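Local coordinates for protein membrane attack complex assembly inhibitor BGA71 (Borreliella bavariensis, PDB 6FMH) that probably inhibits assembly of the complement membrane attack complex as an outer surface protein of a Lyme disease spirochaete, at residues K12-A16 with E134-L138; I107-I111 with S144-R148. All blocks are in the same frame, centred on the assembly; numbering follows the deposited sequence.

Contact 1. Residues K12-A16 with E134-L138; sequences KLETA and ESELL
Both segments are helical: residues 12-16 form the first turn of helix 12-36, and residues 134-138 a turn within helix 127-163. Their short axes run nearly parallel, 26° apart, with a closest approach of 10.8 Å, and the register pairs Leu-13 with Glu-134 at 6.9 Å between CA atoms. Along the second segment, Glu-134 comes first. Its chi1, t, sets CG 4.1 Å from CG of Leu-13 (rotamer mt), and chi2, also t, carries the carboxylate onward until OE2 lies 3.8 Å from Lys-12 CB. This is a contact with the aliphatic base of the lysine, not a salt bridge: Lys-12 NZ remains 5.8 Å from Glu-134 OE2. The fold, that of the Borrelia BbCRASP-1 family, is built of helices without strands, and here the start of helix 12-36 is packed on helix 127-163, which comes late in the chain. Leu-137, rotamer mt, follows on the buried side, with CB 4.4 Å from Leu-13 CD2; it also reaches Leu-117 and Ile-118 of helix 90-123. Leu-138, also mt, points its CA-to-CB bond toward the first segment and touches three of its residues. Its CD2 meets Leu-13 CD2 at 4.2 Å and Ala-16 CB at 4.3 Å, while its CD1 lies 3.2 Å from CD of Lys-12, whose four chi angles are all t, a separation shorter than a normal carbon-carbon contact.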
ATOM      1  N   LYS A  12      12.553  -3.626 -14.710  1.00 36.42           N
ATOM      2  CA  LYS A  12      11.185  -3.346 -15.146  1.00 37.34           C
ATOM      3  C   LYS A  12      10.132  -3.329 -13.996  1.00 32.89           C
ATOM      4  O   LYS A  12       9.367  -2.371 -13.840  1.00 34.39           O
ATOM      5  CB  LYS A  12      10.786  -4.303 -16.315  1.00 40.33           C
ATOM      6  CG  LYS A  12       9.649  -3.757 -17.172  1.00 44.52           C
ATOM      7  CD  LYS A  12       9.545  -4.485 -18.508  1.00 43.42           C
ATOM      8  CE  LYS A  12       8.600  -3.773 -19.468  1.00 42.05           C
ATOM      9  NZ  LYS A  12       8.759  -4.268 -20.851  1.00 42.54           N
ATOM     10  N   LEU A  13      10.159  -4.338 -13.136  1.00 32.31           N
ATOM     11  CA  LEU A  13       9.236  -4.447 -12.008  1.00 27.40           C
ATOM     12  C   LEU A  13       9.529  -3.372 -10.964  1.00 29.92           C
ATOM     13  O   LEU A  13       8.606  -2.726 -10.426  1.00 28.04           O
ATOM     14  CB  LEU A  13       9.399  -5.779 -11.315  1.00 24.32           C
ATOM     15  CG  LEU A  13       9.029  -7.039 -12.093  1.00 22.99           C
ATOM     16  CD1 LEU A  13       9.375  -8.333 -11.357  1.00 24.35           C
ATOM     17  CD2 LEU A  13       7.577  -7.107 -12.476  1.00 21.77           C
ATOM     18  N   GLU A  14      10.818  -3.135 -10.716  1.00 30.45           N
ATOM     19  CA  GLU A  14      11.228  -2.031  -9.847  1.00 33.72           C
ATOM     20  C   GLU A  14      10.756  -0.664 -10.362  1.00 34.49           C
ATOM     21  O   GLU A  14      10.208   0.128  -9.576  1.00 39.41           O
ATOM     22  CB  GLU A  14      12.714  -2.080  -9.592  1.00 38.71           C
ATOM     23  CG  GLU A  14      13.114  -3.220  -8.648  1.00 44.05           C
ATOM     24  CD  GLU A  14      14.625  -3.410  -8.479  1.00 46.72           C
ATOM     25  OE1 GLU A  14      15.390  -3.146  -9.434  1.00 46.15           O
ATOM     26  OE2 GLU A  14      15.032  -3.847  -7.384  1.00 43.93           O
ATOM     27  N   THR A  15      10.883  -0.392 -11.659  1.00 31.32           N
ATOM     28  CA  THR A  15      10.345   0.879 -12.210  1.00 30.62           C
ATOM     29  C   THR A  15       8.853   0.918 -12.162  1.00 25.49           C
ATOM     30  O   THR A  15       8.260   1.993 -11.989  1.00 25.37           O
ATOM     31  CB  THR A  15      10.788   1.222 -13.678  1.00 31.76           C
ATOM     32  OG1 THR A  15      10.933   0.032 -14.446  1.00 35.43           O
ATOM     33  CG2 THR A  15      12.093   1.996 -13.677  1.00 34.67           C
ATOM     34  N   ALA A  16       8.236  -0.218 -12.431  1.00 24.08           N
ATOM     35  CA  ALA A  16       6.771  -0.292 -12.429  1.00 26.53           C
ATOM     36  C   ALA A  16       6.203   0.043 -11.051  1.00 24.52           C
ATOM     37  O   ALA A  16       5.355   0.912 -10.927  1.00 24.89           O
ATOM     38  CB  ALA A  16       6.277  -1.663 -12.879  1.00 26.65           C
ATOM     39  N   GLU A 134       7.707 -12.013 -14.243  1.00 37.36           N
ATOM     40  CA  GLU A 134       7.791 -10.650 -14.721  1.00 37.64           C
ATOM     41  C   GLU A 134       6.767 -10.301 -15.781  1.00 38.63           C
ATOM     42  O   GLU A 134       5.954  -9.383 -15.599  1.00 46.78           O
ATOM     43  CB  GLU A 134       9.180 -10.400 -15.239  1.00 39.19           C
ATOM     44  CG  GLU A 134       9.422  -8.986 -15.723  1.00 42.38           C
ATOM     45  CD  GLU A 134      10.864  -8.781 -16.184  1.00 43.67           C
ATOM     46  OE1 GLU A 134      11.792  -9.386 -15.578  1.00 41.61           O
ATOM     47  OE2 GLU A 134      11.068  -8.016 -17.150  1.00 40.30           O
ATOM     48  N   SER A 135       6.780 -11.041 -16.882  1.00 39.49           N
ATOM     49  CA  SER A 135       5.939 -10.722 -18.037  1.00 39.17           C
ATOM     50  C   SER A 135       4.452 -10.659 -17.672  1.00 39.38           C
ATOM     51  O   SER A 135       3.731  -9.738 -18.092  1.00 45.41           O
ATOM     52  CB  SER A 135       6.122 -11.767 -19.159  1.00 39.18           C
ATOM     53  OG  SER A 135       5.394 -12.976 -18.905  1.00 37.86           O
ATOM     54  N   GLU A 136       4.005 -11.627 -16.889  1.00 35.27           N
ATOM     55  CA  GLU A 136       2.608 -11.737 -16.556  1.00 34.75           C
ATOM     56  C   GLU A 136       2.112 -10.603 -15.661  1.00 31.50           C
ATOM     57  O   GLU A 136       1.008 -10.053 -15.848  1.00 27.81           O
ATOM     58  CB  GLU A 136       2.357 -13.083 -15.896  1.00 39.74           C
ATOM     59  CG  GLU A 136       0.926 -13.282 -15.389  1.00 42.98           C
ATOM     60  CD  GLU A 136       0.736 -14.610 -14.681  1.00 46.85           C
ATOM     61  OE1 GLU A 136       1.645 -15.465 -14.741  1.00 55.67           O
ATOM     62  OE2 GLU A 136      -0.310 -14.804 -14.060  1.00 48.91           O
ATOM     63  N   LEU A 137       2.926 -10.254 -14.686  1.00 27.70           N
ATOM     64  CA  LEU A 137       2.606  -9.139 -13.809  1.00 25.06           C
ATOM     65  C   LEU A 137       2.558  -7.827 -14.576  1.00 24.69           C
ATOM     66  O   LEU A 137       1.734  -6.958 -14.285  1.00 21.26           O
ATOM     67  CB  LEU A 137       3.641  -9.049 -12.680  1.00 24.89           C
ATOM     68  CG  LEU A 137       3.644 -10.213 -11.674  1.00 25.69           C
ATOM     69  CD1 LEU A 137       4.881 -10.176 -10.771  1.00 24.91           C
ATOM     70  CD2 LEU A 137       2.379 -10.257 -10.848  1.00 24.86           C
ATOM     71  N   LEU A 138       3.449  -7.679 -15.560  1.00 24.36           N
ATOM     72  CA  LEU A 138       3.481  -6.457 -16.341  1.00 25.14           C
ATOM     73  C   LEU A 138       2.284  -6.350 -17.231  1.00 27.35           C
ATOM     74  O   LEU A 138       1.729  -5.268 -17.442  1.00 26.43           O
ATOM     75  CB  LEU A 138       4.749  -6.416 -17.179  1.00 24.58           C
ATOM     76  CG  LEU A 138       6.037  -6.225 -16.397  1.00 23.49           C
ATOM     77  CD1 LEU A 138       7.185  -6.398 -17.360  1.00 25.98           C
ATOM     78  CD2 LEU A 138       6.087  -4.871 -15.712  1.00 21.56           C
TER

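Contact 2. Residues I107-I111 with S144-R148; sequences IQYDI and SLKTR
Two helical turns pack nearly antiparallel here, residues 107-111 of helix 90-123 against residues 144-148 of helix 127-163; the two helices are consecutive in the chain and so form a helical hairpin. The axes make an angle of 157° with a closest approach of 8.9 Å, and CA atoms pair Ile-107 with Arg-148 (5.9 Å) and Ile-111 with Ser-144 (5.4 Å). Ile-107 (mt) places CG1 4.2 Å from Thr-147 CG2 and CG2 3.6 Å from Arg-148 CB. Gln-108 starts with its CA-to-CB bond directed away, but chi1 t and chi2 p bring OE1 to 3.1 Å from Arg-148 NH1, a weak hydrogen bond at 132°; OE1 is also hydrogen-bonded to Thr-64 of helix 55-68. Asp-110 packs CB 4.1 Å from Ser-144 CB, while its OD1 forms a salt bridge with Lys-124 of the second subunit. Ile-111 (mt) then sets CG1 3.5 Å from Ser-144 O, CG2 4.2 Å from Leu-145 CD2 and CD1 3.8 Å from Arg-148 NE, over one face of the guanidinium. With Ser-144 OG bonded to Leu-141 O in its own helix, the contact between these two turns is mostly van der Waals packing, with one weak polar link.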
ATOM      1  N   ILE A 107     -12.324  -2.156 -10.231  1.00 10.03           N
ATOM      2  CA  ILE A 107     -11.404  -1.533 -11.152  1.00  9.82           C
ATOM      3  C   ILE A 107     -10.184  -1.121 -10.367  1.00  9.96           C
ATOM      4  O   ILE A 107      -9.067  -1.422 -10.716  1.00  9.96           O
ATOM      5  CB  ILE A 107     -12.081  -0.368 -11.875  1.00  9.73           C
ATOM      6  CG1 ILE A 107     -13.048  -0.936 -12.916  1.00  9.99           C
ATOM      7  CG2 ILE A 107     -11.066   0.506 -12.584  1.00  9.76           C
ATOM      8  CD1 ILE A 107     -14.140   0.029 -13.331  1.00 10.32           C
ATOM      9  N   GLN A 108     -10.420  -0.499  -9.232  1.00 10.68           N
ATOM     10  CA  GLN A 108      -9.332  -0.106  -8.361  1.00 10.59           C
ATOM     11  C   GLN A 108      -8.612  -1.314  -7.818  1.00 12.66           C
ATOM     12  O   GLN A 108      -7.378  -1.335  -7.811  1.00 13.21           O
ATOM     13  CB  GLN A 108      -9.854   0.716  -7.204  1.00  9.65           C
ATOM     14  CG  GLN A 108      -8.839   1.637  -6.524  1.00  8.80           C
ATOM     15  CD  GLN A 108      -7.952   2.491  -7.443  1.00  8.29           C
ATOM     16  OE1 GLN A 108      -8.426   3.221  -8.274  1.00  7.51           O
ATOM     17  NE2 GLN A 108      -6.648   2.379  -7.272  1.00  8.28           N
ATOM     18  N   TYR A 109      -9.280  -2.291  -7.248  1.00 14.02           N
ATOM     19  CA  TYR A 109      -8.575  -3.361  -6.577  1.00 15.33           C
ATOM     20  C   TYR A 109      -7.631  -4.107  -7.469  1.00 15.83           C
ATOM     21  O   TYR A 109      -6.589  -4.554  -7.042  1.00 14.83           O
ATOM     22  CB  TYR A 109      -9.512  -4.349  -5.855  1.00 16.73           C
ATOM     23  CG  TYR A 109      -8.785  -5.609  -5.337  1.00 20.55           C
ATOM     24  CD1 TYR A 109      -8.011  -5.560  -4.194  1.00 21.95           C
ATOM     25  CD2 TYR A 109      -8.829  -6.813  -6.029  1.00 20.84           C
ATOM     26  CE1 TYR A 109      -7.329  -6.658  -3.756  1.00 22.63           C
ATOM     27  CE2 TYR A 109      -8.149  -7.903  -5.582  1.00 22.81           C
ATOM     28  CZ  TYR A 109      -7.398  -7.811  -4.446  1.00 23.99           C
ATOM     29  OH  TYR A 109      -6.708  -8.857  -3.956  1.00 24.21           O
ATOM     30  N   ASP A 110      -8.018  -4.287  -8.696  1.00 15.77           N
ATOM     31  CA  ASP A 110      -7.185  -4.970  -9.610  1.00 15.86           C
ATOM     32  C   ASP A 110      -5.849  -4.322  -9.700  1.00 17.25           C
ATOM     33  O   ASP A 110      -4.863  -4.966  -9.682  1.00 20.18           O
ATOM     34  CB  ASP A 110      -7.852  -5.007 -10.959  1.00 14.18           C
ATOM     35  CG  ASP A 110      -8.816  -6.106 -11.090  1.00 13.02           C
ATOM     36  OD1 ASP A 110      -9.111  -6.785 -10.151  1.00 12.38           O
ATOM     37  OD2 ASP A 110      -9.290  -6.314 -12.147  1.00 13.32           O
ATOM     38  N   ILE A 111      -5.832  -3.021  -9.800  1.00 18.43           N
ATOM     39  CA  ILE A 111      -4.621  -2.258  -9.916  1.00 18.33           C
ATOM     40  C   ILE A 111      -3.774  -2.408  -8.690  1.00 18.27           C
ATOM     41  O   ILE A 111      -2.597  -2.435  -8.753  1.00 18.99           O
ATOM     42  CB  ILE A 111      -4.935  -0.771 -10.136  1.00 18.20           C
ATOM     43  CG1 ILE A 111      -5.689  -0.541 -11.418  1.00 17.77           C
ATOM     44  CG2 ILE A 111      -3.678   0.046 -10.233  1.00 17.60           C
ATOM     45  CD1 ILE A 111      -6.313   0.806 -11.535  1.00 18.61           C
ATOM     46  N   SER A 144      -5.030  -3.780 -16.189  1.00 14.20           N
ATOM     47  CA  SER A 144      -5.767  -3.166 -15.131  1.00 12.78           C
ATOM     48  C   SER A 144      -5.754  -1.601 -15.160  1.00 12.63           C
ATOM     49  O   SER A 144      -6.729  -0.998 -14.741  1.00 13.32           O
ATOM     50  CB  SER A 144      -5.248  -3.685 -13.817  1.00 12.02           C
ATOM     51  OG  SER A 144      -3.982  -3.098 -13.597  1.00 12.84           O
ATOM     52  N   LEU A 145      -4.669  -0.961 -15.624  1.00 11.39           N
ATOM     53  CA  LEU A 145      -4.664   0.480 -15.897  1.00 10.12           C
ATOM     54  C   LEU A 145      -5.541   0.850 -17.083  1.00  9.76           C
ATOM     55  O   LEU A 145      -6.313   1.837 -17.021  1.00 10.49           O
ATOM     56  CB  LEU A 145      -3.211   1.009 -16.106  1.00 10.29           C
ATOM     57  CG  LEU A 145      -2.320   1.070 -14.831  1.00 10.39           C
ATOM     58  CD1 LEU A 145      -0.883   1.316 -15.178  1.00 10.75           C
ATOM     59  CD2 LEU A 145      -2.772   2.066 -13.781  1.00  9.75           C
ATOM     60  N   LYS A 146      -5.438   0.097 -18.163  1.00  9.28           N
ATOM     61  CA  LYS A 146      -6.254   0.324 -19.366  1.00  9.39           C
ATOM     62  C   LYS A 146      -7.761   0.230 -19.024  1.00 10.19           C
ATOM     63  O   LYS A 146      -8.587   1.158 -19.318  1.00 10.20           O
ATOM     64  CB  LYS A 146      -5.797  -0.639 -20.456  1.00  8.97           C
ATOM     65  CG  LYS A 146      -4.457  -0.244 -21.037  1.00  8.63           C
ATOM     66  CD  LYS A 146      -4.149  -0.905 -22.351  1.00  8.36           C
ATOM     67  CE  LYS A 146      -2.718  -0.609 -22.810  1.00  8.23           C
ATOM     68  NZ  LYS A 146      -2.393   0.852 -22.843  1.00  8.08           N
ATOM     69  N   THR A 147      -8.108  -0.794 -18.245  1.00 10.75           N
ATOM     70  CA  THR A 147      -9.494  -0.965 -17.782  1.00 10.61           C
ATOM     71  C   THR A 147      -9.990   0.324 -17.139  1.00 10.80           C
ATOM     72  O   THR A 147     -11.069   0.829 -17.482  1.00 11.01           O
ATOM     73  CB  THR A 147      -9.647  -2.178 -16.859  1.00 10.37           C
ATOM     74  OG1 THR A 147      -9.313  -3.383 -17.592  1.00 10.42           O
ATOM     75  CG2 THR A 147     -11.064  -2.315 -16.374  1.00 10.30           C
ATOM     76  N   ARG A 148      -9.194   0.867 -16.226  1.00 10.93           N
ATOM     77  CA  ARG A 148      -9.593   2.047 -15.533  1.00 11.00           C
ATOM     78  C   ARG A 148      -9.732   3.238 -16.505  1.00 13.13           C
ATOM     79  O   ARG A 148     -10.623   4.120 -16.338  1.00 11.74           O
ATOM     80  CB  ARG A 148      -8.627   2.410 -14.446  1.00 10.18           C
ATOM     81  CG  ARG A 148      -9.139   3.651 -13.723  1.00  9.89           C
ATOM     82  CD  ARG A 148      -8.490   3.899 -12.421  1.00  9.34           C
ATOM     83  NE  ARG A 148      -7.142   4.358 -12.633  1.00  9.04           N
ATOM     84  CZ  ARG A 148      -6.305   4.690 -11.671  1.00  8.66           C
ATOM     85  NH1 ARG A 148      -6.664   4.645 -10.409  1.00  8.49           N
ATOM     86  NH2 ARG A 148      -5.094   5.067 -11.993  1.00  8.84           N
TER

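How the contacts relate
Contacts 1 and 2 share helix 127-163: Ser-144, the first residue of contact 2's segment there, lies six residues after Leu-138, the last of contact 1's. Along the chain the segments of the two contacts alternate. Their centres are 16 Å apart, and their nearest atoms, about 7 Å apart, do not touch. Leu-137 touching Leu-117 and Ile-118 indicates that helix 90-123, used in contact 2, continues alongside contact 1. Contact 1 is peripheral, its centre 22 Å from the chain centre, whereas that of contact 2 lies 8 Å from it. The 107-111 turn carries Asp-110 and Tyr-109 to the second subunit; Glu-14, which takes no part in contact 1, lies against Asn-52 of that subunit.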